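PDB 3GDI: period circadian protein homolog 2 from Mus musculus, which acts in the mammalian circadian clock as a regulator of transcription and probably associates with itself and other proteins through its tandem PAS domains. Local coordinates for residues Q294-T297 / E298-R302; L220-G224 / Q225-Y229; S57-K60 / F61-L65; Q178-D181 / E182-P186. All coordinates share one frame; numbering follows the deposited sequence.

In the fold
From the N terminus the contacts come in series, none enclosing or crossing another, and each joins two adjoining segments. Interaction 3 (57-65) closes a tight turn between strand 38-41 and helix 70-76 of the first PAS domain. Interaction 4 (178-186) follows near the spatial centre of the chain, taking edge strand 177-180 of the second PAS sheet into helix 184-188. Interaction 2 (220-229) links helix 209-221 to strand 227-235 at the opposite edge of that sheet, its centre about 22 Å from that of interaction 4. Interaction 1 (294-302) lies within C-terminal helix 291-303, which packs on helix 209-221. Its centre is about 43 Å from that of interaction 3, on the opposite side of the chain's centre.

Interaction 1 (Q294-T297 / E298-R302); sequences QELT and EQIHR
L296 and I300 meet one turn apart on the inner side of the amphipathic C-terminal helix 291-303, with L296 CD1 3.8 Å from I300 CD1. The I300 branch also covers the L296 carbonyl, its CG1 3.3 Å from L296 O, while I300 N donates to that same oxygen. The other L296 methyl, CD2, points across the helix and comes 3.9 Å from Q299 OE1. Q299 runs out extended, CG anti to the backbone N (chi1 -163°), which carries its amide back beside L296; its CB lies 3.3 Å from L296 O. L296, Q299 and I300 all touch L213 of helix 209-221, and L201 of helix 200-203 adjoins L296, T297 and I300, making this face the seam with the second PAS domain. With I300 cut back to an alanine, L296 CD1 is likely to lose its neighbour and a gap to open against L213 and L201. E298 packs on P83 and H301 on K102 of the second subunit, H301 also touching P173 and N174 of its own chain. T297 holds its hydroxyl beside its own backbone N (chi1 -73°), and OG1 is bound to V293 O, a turn earlier. Its carbonyl is shared: T297 O takes a nearly straight bond from H301 N (2.9 Å, 174°) and a weak, bent one from I300 N.

Interaction 2 (L220-G224 / Q225-Y229); sequences LQAGG and QPFDY
A222 and Q225 are the ends of a type I' beta turn that takes helix 209-221 of the second PAS domain into strand 227-235. Q225 N donates to A222 O over 3.0 Å, nearly straight at 166°, yet the donor stands well above the carbonyl plane. A222 CB itself rests 3.4 Å from Q225 O and 4.2 Å from F227 CD2, which it approaches obliquely. F227 has CG set between its backbone N and carbonyl carbon (chi1 75°), and this turns the ring back toward helix 209-221, where K218 and I219 also touch it. Two glycines make the bend possible. G223 leaves the helix with positive phi, a conformation that favours glycine, and at the backbone angles of G224 a side chain would jam against G223 O. Farther out, F227 pairs through its backbone with W248 of strand 241-252, fixing the start of the strand, and P226 packs on S247 and S249 as well as on P254 of the second subunit. G224 O accepts a bond from S249 OG, and P226 CD lies 3.2 Å from the same G224 O.

Interaction 3 (S57-K60 / F61-L65); sequences SDAK and FVEFL
E63 folds back over K60, and the two side chains cross with their methylene groups in contact, K60 CB to E63 CG at 3.6 Å. E63 holds CG beside its backbone N (chi1 -42°) and runs extended, which brings OE2 to accept a hydrogen bond from K60 N at 3.3 Å. The donor reaches it from the anti side, somewhat out of the carboxylate plane, and A59 CB lies against the same oxygen at 3.5 Å. K60 also sets CG beside its backbone N, and a bend at chi3 (-53°) lays CE alongside the carboxylate, 3.9 Å from E63 CD. K60 NZ stays 5.0 Å from E63 OE1, where any attraction is probably mild. In return E63 N donates to K60 O over 3.1 Å, so each residue holds the other's backbone N. The F64 ring lies obliquely beside the turn, CE1 3.6 Å from K60 O and CZ 3.9 Å from S57 CB. F61 and F64 touch I38, and V62 reaches V70 and F73. A loop thus runs into the short 3-10 segment 61-63, within the helical connection that takes the first PAS domain from strand 38-41 to helix 70-76.

Interaction 4 (Q178-D181 / E182-P186); sequences QAVD and ERAVP
D181 and A184 span a type I beta turn, closed by a 2.9 Å bond from A184 N to D181 O in which the donor stands above the carbonyl plane. Within the turn D181 holds its carboxylate between its own backbone N and carbonyl carbon (chi1 83°), curled forward over the next residues. D181 OD2 receives R183 NE at 2.9 Å, nearly along its C-O axis, in a salt bridge. The carboxylate and guanidinium planes stand almost perpendicular, 88° apart, so a single oxygen meets the guanidinium edge. A bend at chi3 of R183 (-63°) turns the group back to it, and R183 CB and CG each lie 3.5 Å from D181 OD2. The second oxygen, D181 OD1, accepts a bond from T168 N, so both carboxylate oxygens are engaged. Loss of the carboxylate, as with an alanine in place of D181, is likely to leave R183 NE and T168 N without their acceptors and set the guanidinium free to swing. Next to this grip V180 CG1 meets A184 CB, modelled so close that the exact spacing is doubtful. Strand 177-180 carries a classic beta bulge at Q178 and A179, both opposite T170 of strand 166-171. At the turn's other end V185 enters helix 184-188, packing on P192 of helix 192-195 and on F105 of the first PAS domain's strand 104-108.

Interaction 1 (Q294-T297 / E298-R302)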
loop_
_atom_site.group_PDB
_atom_site.type_symbol
_atom_site.label_atom_id
_atom_site.label_comp_id
_atom_site.label_asym_id
_atom_site.label_seq_id
_atom_site.Cartn_x
_atom_site.Cartn_y
_atom_site.Cartn_z
ATOM N N GLN A 294 -2.129 21.416 3.739
ATOM C CA GLN A 294 -2.422 20.750 5.003
ATOM C C GLN A 294 -3.841 21.107 5.436
ATOM O O GLN A 294 -4.645 20.239 5.762
ATOM C CB GLN A 294 -1.438 21.199 6.083
ATOM C CG GLN A 294 0.026 20.951 5.748
ATOM C CD GLN A 294 0.964 21.537 6.792
ATOM O OE1 GLN A 294 2.187 21.440 6.675
ATOM N NE2 GLN A 294 0.391 22.151 7.823
ATOM N N GLU A 295 -4.129 22.401 5.426
ATOM C CA GLU A 295 -5.433 22.925 5.811
ATOM C C GLU A 295 -6.584 22.300 5.031
ATOM O O GLU A 295 -7.553 21.807 5.613
ATOM C CB GLU A 295 -5.463 24.443 5.597
ATOM C CG GLU A 295 -6.842 25.076 5.787
ATOM C CD GLU A 295 -6.986 26.419 5.074
ATOM O OE1 GLU A 295 -8.078 27.029 5.166
ATOM O OE2 GLU A 295 -6.014 26.860 4.419
ATOM N N LEU A 296 -6.476 22.346 3.707
ATOM C CA LEU A 296 -7.507 21.816 2.824
ATOM C C LEU A 296 -7.635 20.298 2.963
ATOM O O LEU A 296 -8.725 19.740 2.849
ATOM C CB LEU A 296 -7.177 22.190 1.376
ATOM C CG LEU A 296 -8.325 22.675 0.489
ATOM C CD1 LEU A 296 -9.432 21.638 0.456
ATOM C CD2 LEU A 296 -8.859 23.990 1.023
ATOM N N THR A 297 -6.507 19.641 3.215
ATOM C CA THR A 297 -6.476 18.202 3.371
ATOM C C THR A 297 -7.288 17.764 4.585
ATOM O O THR A 297 -8.238 17.001 4.453
ATOM C CB THR A 297 -5.013 17.702 3.495
ATOM O OG1 THR A 297 -4.370 17.787 2.217
ATOM C CG2 THR A 297 -4.964 16.268 3.986
ATOM N N GLU A 298 -6.935 18.253 5.767
ATOM C CA GLU A 298 -7.661 17.854 6.969
ATOM C C GLU A 298 -9.141 18.224 6.868
ATOM O O GLU A 298 -10.004 17.579 7.467
ATOM C CB GLU A 298 -7.030 18.494 8.215
ATOM C CG GLU A 298 -7.614 17.996 9.541
ATOM C CD GLU A 298 -6.689 18.249 10.735
ATOM O OE1 GLU A 298 -6.201 19.397 10.892
ATOM O OE2 GLU A 298 -6.456 17.301 11.522
ATOM N N GLN A 299 -9.420 19.257 6.087
ATOM C CA GLN A 299 -10.778 19.738 5.883
ATOM C C GLN A 299 -11.587 18.706 5.102
ATOM O O GLN A 299 -12.768 18.489 5.368
ATOM C CB GLN A 299 -10.720 21.055 5.114
ATOM C CG GLN A 299 -11.973 21.886 5.151
ATOM C CD GLN A 299 -11.824 23.160 4.337
ATOM O OE1 GLN A 299 -10.802 23.855 4.428
ATOM N NE2 GLN A 299 -12.841 23.478 3.536
ATOM N N ILE A 300 -10.938 18.075 4.129
ATOM C CA ILE A 300 -11.583 17.063 3.304
ATOM C C ILE A 300 -11.729 15.768 4.101
ATOM O O ILE A 300 -12.799 15.158 4.112
ATOM C CB ILE A 300 -10.760 16.795 2.022
ATOM C CG1 ILE A 300 -10.848 18.005 1.089
ATOM C CG2 ILE A 300 -11.266 15.555 1.317
ATOM C CD1 ILE A 300 -9.923 17.935 -0.114
ATOM N N HIS A 301 -10.657 15.357 4.775
ATOM C CA HIS A 301 -10.687 14.137 5.571
ATOM C C HIS A 301 -11.845 14.207 6.566
ATOM O O HIS A 301 -12.571 13.239 6.756
ATOM C CB HIS A 301 -9.373 13.971 6.331
ATOM C CG HIS A 301 -9.185 12.607 6.918
ATOM N ND1 HIS A 301 -8.117 12.285 7.728
ATOM C CD2 HIS A 301 -9.913 11.473 6.788
ATOM C CE1 HIS A 301 -8.193 11.011 8.071
ATOM N NE2 HIS A 301 -9.274 10.496 7.515
ATOM N N ARG A 302 -12.002 15.363 7.203
ATOM C CA ARG A 302 -13.077 15.572 8.162
ATOM C C ARG A 302 -14.394 15.244 7.470
ATOM O O ARG A 302 -15.216 14.498 7.992
ATOM C CB ARG A 302 -13.096 17.030 8.635
ATOM C CG ARG A 302 -14.155 17.315 9.694
ATOM C CD ARG A 302 -14.330 18.813 9.978
ATOM N NE ARG A 302 -15.265 19.033 11.087
ATOM C CZ ARG A 302 -15.726 20.220 11.481
ATOM N NH1 ARG A 302 -15.350 21.336 10.863
ATOM N NH2 ARG A 302 -16.569 20.290 12.507
#

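Interaction 2 (L220-G224 / Q225-Y229)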
loop_
_atom_site.group_PDB
_atom_site.type_symbol
_atom_site.label_atom_id
_atom_site.label_comp_id
_atom_site.label_asym_id
_atom_site.label_seq_id
_atom_site.Cartn_x
_atom_site.Cartn_y
_atom_site.Cartn_z
ATOM N N LEU A 220 -19.372 12.130 -1.864
ATOM C CA LEU A 220 -20.090 11.378 -0.854
ATOM C C LEU A 220 -21.581 11.626 -1.021
ATOM O O LEU A 220 -22.408 10.804 -0.625
ATOM C CB LEU A 220 -19.611 11.736 0.563
ATOM C CG LEU A 220 -20.155 12.956 1.302
ATOM C CD1 LEU A 220 -19.629 12.934 2.734
ATOM C CD2 LEU A 220 -19.748 14.223 0.582
ATOM N N GLN A 221 -21.918 12.751 -1.637
ATOM C CA GLN A 221 -23.310 13.085 -1.890
ATOM C C GLN A 221 -23.835 12.141 -2.976
ATOM O O GLN A 221 -24.972 11.681 -2.921
ATOM C CB GLN A 221 -23.417 14.540 -2.354
ATOM C CG GLN A 221 -24.802 14.974 -2.809
ATOM C CD GLN A 221 -24.787 16.306 -3.563
ATOM O OE1 GLN A 221 -25.812 16.742 -4.096
ATOM N NE2 GLN A 221 -23.623 16.952 -3.611
ATOM N N ALA A 222 -22.989 11.849 -3.956
ATOM C CA ALA A 222 -23.353 10.965 -5.056
ATOM C C ALA A 222 -23.452 9.516 -4.599
ATOM O O ALA A 222 -23.883 8.643 -5.358
ATOM C CB ALA A 222 -22.331 11.087 -6.180
ATOM N N GLY A 223 -23.032 9.267 -3.361
ATOM C CA GLY A 223 -23.082 7.929 -2.799
ATOM C C GLY A 223 -22.558 6.785 -3.653
ATOM O O GLY A 223 -23.021 5.653 -3.511
ATOM N N GLY A 224 -21.600 7.053 -4.534
ATOM C CA GLY A 224 -21.060 5.979 -5.355
ATOM C C GLY A 224 -21.298 6.104 -6.850
ATOM O O GLY A 224 -20.566 5.513 -7.644
ATOM N N GLN A 225 -22.318 6.860 -7.243
ATOM C CA GLN A 225 -22.619 7.052 -8.657
ATOM C C GLN A 225 -21.562 7.989 -9.252
ATOM O O GLN A 225 -21.435 9.142 -8.839
ATOM C CB GLN A 225 -24.024 7.661 -8.803
ATOM C CG GLN A 225 -24.540 7.821 -10.242
ATOM C CD GLN A 225 -24.767 6.490 -10.957
ATOM O OE1 GLN A 225 -25.466 5.606 -10.454
ATOM N NE2 GLN A 225 -24.182 6.349 -12.141
ATOM N N PRO A 226 -20.789 7.505 -10.233
ATOM C CA PRO A 226 -19.746 8.329 -10.864
ATOM C C PRO A 226 -20.273 9.639 -11.462
ATOM O O PRO A 226 -21.425 9.716 -11.879
ATOM C CB PRO A 226 -19.177 7.407 -11.943
ATOM C CG PRO A 226 -19.429 6.031 -11.395
ATOM C CD PRO A 226 -20.813 6.151 -10.811
ATOM N N PHE A 227 -19.430 10.665 -11.499
ATOM C CA PHE A 227 -19.827 11.937 -12.088
ATOM C C PHE A 227 -18.608 12.650 -12.662
ATOM O O PHE A 227 -17.496 12.502 -12.160
ATOM C CB PHE A 227 -20.542 12.825 -11.056
ATOM C CG PHE A 227 -19.631 13.460 -10.041
ATOM C CD1 PHE A 227 -18.882 14.593 -10.365
ATOM C CD2 PHE A 227 -19.562 12.954 -8.739
ATOM C CE1 PHE A 227 -18.080 15.220 -9.403
ATOM C CE2 PHE A 227 -18.767 13.573 -7.771
ATOM C CZ PHE A 227 -18.023 14.711 -8.102
ATOM N N ASP A 228 -18.827 13.425 -13.718
ATOM C CA ASP A 228 -17.747 14.139 -14.377
ATOM C C ASP A 228 -17.456 15.530 -13.847
ATOM O O ASP A 228 -18.335 16.241 -13.357
ATOM C CB ASP A 228 -18.032 14.246 -15.869
ATOM C CG ASP A 228 -18.097 12.899 -16.545
ATOM O OD1 ASP A 228 -18.630 12.827 -17.671
ATOM O OD2 ASP A 228 -17.608 11.914 -15.956
ATOM N N TYR A 229 -16.187 15.896 -13.952
ATOM C CA TYR A 229 -15.730 17.204 -13.554
ATOM C C TYR A 229 -14.474 17.489 -14.347
ATOM O O TYR A 229 -13.582 16.651 -14.439
ATOM C CB TYR A 229 -15.410 17.277 -12.064
ATOM C CG TYR A 229 -15.066 18.685 -11.637
ATOM C CD1 TYR A 229 -16.030 19.524 -11.078
ATOM C CD2 TYR A 229 -13.795 19.214 -11.881
ATOM C CE1 TYR A 229 -15.737 20.860 -10.776
ATOM C CE2 TYR A 229 -13.493 20.544 -11.587
ATOM C CZ TYR A 229 -14.466 21.361 -11.037
ATOM O OH TYR A 229 -14.162 22.680 -10.765
#

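Interaction 3 (S57-K60 / F61-L65)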
loop_
_atom_site.group_PDB
_atom_site.type_symbol
_atom_site.label_atom_id
_atom_site.label_comp_id
_atom_site.label_asym_id
_atom_site.label_seq_id
_atom_site.Cartn_x
_atom_site.Cartn_y
_atom_site.Cartn_z
ATOM N N SER A 57 29.108 -6.362 -16.773
ATOM C CA SER A 57 28.559 -6.048 -15.456
ATOM C C SER A 57 28.766 -7.200 -14.464
ATOM O O SER A 57 29.813 -7.295 -13.820
ATOM C CB SER A 57 27.069 -5.723 -15.580
ATOM O OG SER A 57 26.356 -6.809 -16.146
ATOM N N ASP A 58 27.761 -8.065 -14.345
ATOM C CA ASP A 58 27.812 -9.224 -13.449
ATOM C C ASP A 58 28.056 -8.881 -11.976
ATOM O O ASP A 58 29.175 -9.028 -11.469
ATOM C CB ASP A 58 28.884 -10.214 -13.923
ATOM C CG ASP A 58 28.743 -11.583 -13.272
ATOM O OD1 ASP A 58 28.824 -11.666 -12.026
ATOM O OD2 ASP A 58 28.546 -12.576 -14.011
ATOM N N ALA A 59 26.994 -8.435 -11.302
ATOM C CA ALA A 59 27.025 -8.063 -9.883
ATOM C C ALA A 59 25.600 -8.162 -9.347
ATOM O O ALA A 59 24.785 -8.923 -9.869
ATOM C CB ALA A 59 27.530 -6.643 -9.729
ATOM N N LYS A 60 25.293 -7.406 -8.301
ATOM C CA LYS A 60 23.933 -7.428 -7.777
ATOM C C LYS A 60 23.092 -6.519 -8.682
ATOM O O LYS A 60 23.466 -5.379 -8.946
ATOM C CB LYS A 60 23.894 -6.928 -6.329
ATOM C CG LYS A 60 24.711 -7.773 -5.356
ATOM C CD LYS A 60 24.350 -7.484 -3.899
ATOM C CE LYS A 60 24.437 -6.000 -3.562
ATOM N NZ LYS A 60 23.956 -5.717 -2.174
ATOM N N PHE A 61 21.970 -7.028 -9.175
ATOM C CA PHE A 61 21.118 -6.233 -10.054
ATOM C C PHE A 61 20.639 -4.943 -9.400
ATOM O O PHE A 61 20.524 -3.920 -10.067
ATOM C CB PHE A 61 19.902 -7.035 -10.505
ATOM C CG PHE A 61 19.025 -6.303 -11.486
ATOM C CD1 PHE A 61 19.491 -5.991 -12.759
ATOM C CD2 PHE A 61 17.727 -5.934 -11.144
ATOM C CE1 PHE A 61 18.673 -5.324 -13.682
ATOM C CE2 PHE A 61 16.908 -5.273 -12.050
ATOM C CZ PHE A 61 17.378 -4.967 -13.325
ATOM N N VAL A 62 20.356 -4.976 -8.104
ATOM C CA VAL A 62 19.872 -3.765 -7.450
ATOM C C VAL A 62 20.838 -2.592 -7.552
ATOM O O VAL A 62 20.416 -1.439 -7.514
ATOM C CB VAL A 62 19.512 -4.003 -5.949
ATOM C CG1 VAL A 62 18.253 -4.833 -5.854
ATOM C CG2 VAL A 62 20.653 -4.686 -5.222
ATOM N N GLU A 63 22.126 -2.872 -7.706
ATOM C CA GLU A 63 23.107 -1.795 -7.794
ATOM C C GLU A 63 22.936 -0.895 -9.021
ATOM O O GLU A 63 23.470 0.212 -9.048
ATOM C CB GLU A 63 24.523 -2.370 -7.742
ATOM C CG GLU A 63 24.654 -3.466 -6.704
ATOM C CD GLU A 63 26.085 -3.805 -6.356
ATOM O OE1 GLU A 63 26.645 -3.128 -5.464
ATOM O OE2 GLU A 63 26.645 -4.744 -6.972
ATOM N N PHE A 64 22.189 -1.361 -10.023
ATOM C CA PHE A 64 21.941 -0.573 -11.238
ATOM C C PHE A 64 20.567 0.099 -11.243
ATOM O O PHE A 64 20.120 0.590 -12.276
ATOM C CB PHE A 64 22.052 -1.446 -12.489
ATOM C CG PHE A 64 23.318 -2.225 -12.567
ATOM C CD1 PHE A 64 23.352 -3.554 -12.160
ATOM C CD2 PHE A 64 24.497 -1.616 -12.985
ATOM C CE1 PHE A 64 24.544 -4.263 -12.161
ATOM C CE2 PHE A 64 25.694 -2.316 -12.987
ATOM C CZ PHE A 64 25.717 -3.642 -12.573
ATOM N N LEU A 65 19.905 0.109 -10.090
ATOM C CA LEU A 65 18.582 0.712 -9.931
ATOM C C LEU A 65 18.680 2.048 -9.201
ATOM O O LEU A 65 19.642 2.305 -8.476
ATOM C CB LEU A 65 17.680 -0.207 -9.101
ATOM C CG LEU A 65 16.830 -1.333 -9.686
ATOM C CD1 LEU A 65 17.322 -1.727 -11.056
ATOM C CD2 LEU A 65 16.852 -2.504 -8.712
#

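Interaction 4 (Q178-D181 / E182-P186)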
loop_
_atom_site.group_PDB
_atom_site.type_symbol
_atom_site.label_atom_id
_atom_site.label_comp_id
_atom_site.label_asym_id
_atom_site.label_seq_id
_atom_site.Cartn_x
_atom_site.Cartn_y
_atom_site.Cartn_z
ATOM N N GLN A 178 -3.291 5.907 -2.855
ATOM C CA GLN A 178 -3.225 4.532 -2.376
ATOM C C GLN A 178 -2.635 3.675 -3.500
ATOM O O GLN A 178 -1.967 2.657 -3.268
ATOM C CB GLN A 178 -4.626 4.015 -1.997
ATOM C CG GLN A 178 -4.638 2.562 -1.515
ATOM C CD GLN A 178 -4.786 1.567 -2.668
ATOM O OE1 GLN A 178 -4.457 0.377 -2.541
ATOM N NE2 GLN A 178 -5.304 2.045 -3.788
ATOM N N ALA A 179 -2.907 4.107 -4.726
ATOM C CA ALA A 179 -2.418 3.419 -5.896
ATOM C C ALA A 179 -2.631 4.298 -7.105
ATOM O O ALA A 179 -3.464 5.209 -7.094
ATOM C CB ALA A 179 -3.153 2.111 -6.077
ATOM N N VAL A 180 -1.842 4.015 -8.131
ATOM C CA VAL A 180 -1.904 4.700 -9.404
ATOM C C VAL A 180 -1.805 3.532 -10.374
ATOM O O VAL A 180 -0.954 2.654 -10.195
ATOM C CB VAL A 180 -0.704 5.627 -9.601
ATOM C CG1 VAL A 180 -0.889 6.424 -10.855
ATOM C CG2 VAL A 180 -0.558 6.555 -8.406
ATOM N N ASP A 181 -2.665 3.490 -11.385
ATOM C CA ASP A 181 -2.605 2.363 -12.297
ATOM C C ASP A 181 -1.491 2.521 -13.320
ATOM O O ASP A 181 -1.024 3.627 -13.599
ATOM C CB ASP A 181 -3.967 2.126 -12.957
ATOM C CG ASP A 181 -4.200 3.003 -14.147
ATOM O OD1 ASP A 181 -3.988 4.220 -14.033
ATOM O OD2 ASP A 181 -4.609 2.470 -15.199
ATOM N N GLU A 182 -1.052 1.396 -13.861
ATOM C CA GLU A 182 0.048 1.381 -14.812
ATOM C C GLU A 182 -0.030 2.331 -15.991
ATOM O O GLU A 182 1.003 2.787 -16.477
ATOM C CB GLU A 182 0.269 -0.036 -15.333
ATOM C CG GLU A 182 0.776 -1.003 -14.279
ATOM C CD GLU A 182 1.307 -2.299 -14.868
ATOM O OE1 GLU A 182 1.716 -3.182 -14.081
ATOM O OE2 GLU A 182 1.319 -2.433 -16.113
ATOM N N ARG A 183 -1.237 2.630 -16.457
ATOM C CA ARG A 183 -1.393 3.516 -17.601
ATOM C C ARG A 183 -0.951 4.931 -17.270
ATOM O O ARG A 183 -0.709 5.742 -18.167
ATOM C CB ARG A 183 -2.851 3.522 -18.075
ATOM C CG ARG A 183 -3.375 2.150 -18.487
ATOM C CD ARG A 183 -4.843 2.195 -18.922
ATOM N NE ARG A 183 -5.740 2.615 -17.846
ATOM C CZ ARG A 183 -7.066 2.682 -17.953
ATOM N NH1 ARG A 183 -7.657 2.356 -19.091
ATOM N NH2 ARG A 183 -7.802 3.079 -16.923
ATOM N N ALA A 184 -0.832 5.217 -15.980
ATOM C CA ALA A 184 -0.434 6.541 -15.517
ATOM C C ALA A 184 1.053 6.840 -15.683
ATOM O O ALA A 184 1.430 7.987 -15.943
ATOM C CB ALA A 184 -0.826 6.717 -14.050
ATOM N N VAL A 185 1.903 5.827 -15.531
ATOM C CA VAL A 185 3.336 6.060 -15.651
ATOM C C VAL A 185 3.686 6.776 -16.955
ATOM O O VAL A 185 4.354 7.807 -16.945
ATOM C CB VAL A 185 4.136 4.746 -15.541
ATOM C CG1 VAL A 185 5.610 5.041 -15.689
ATOM C CG2 VAL A 185 3.879 4.081 -14.189
ATOM N N PRO A 186 3.228 6.248 -18.097
ATOM C CA PRO A 186 3.538 6.904 -19.372
ATOM C C PRO A 186 2.887 8.284 -19.541
ATOM O O PRO A 186 3.359 9.109 -20.325
ATOM C CB PRO A 186 3.022 5.901 -20.411
ATOM C CG PRO A 186 3.148 4.599 -19.709
ATOM C CD PRO A 186 2.643 4.919 -18.330
#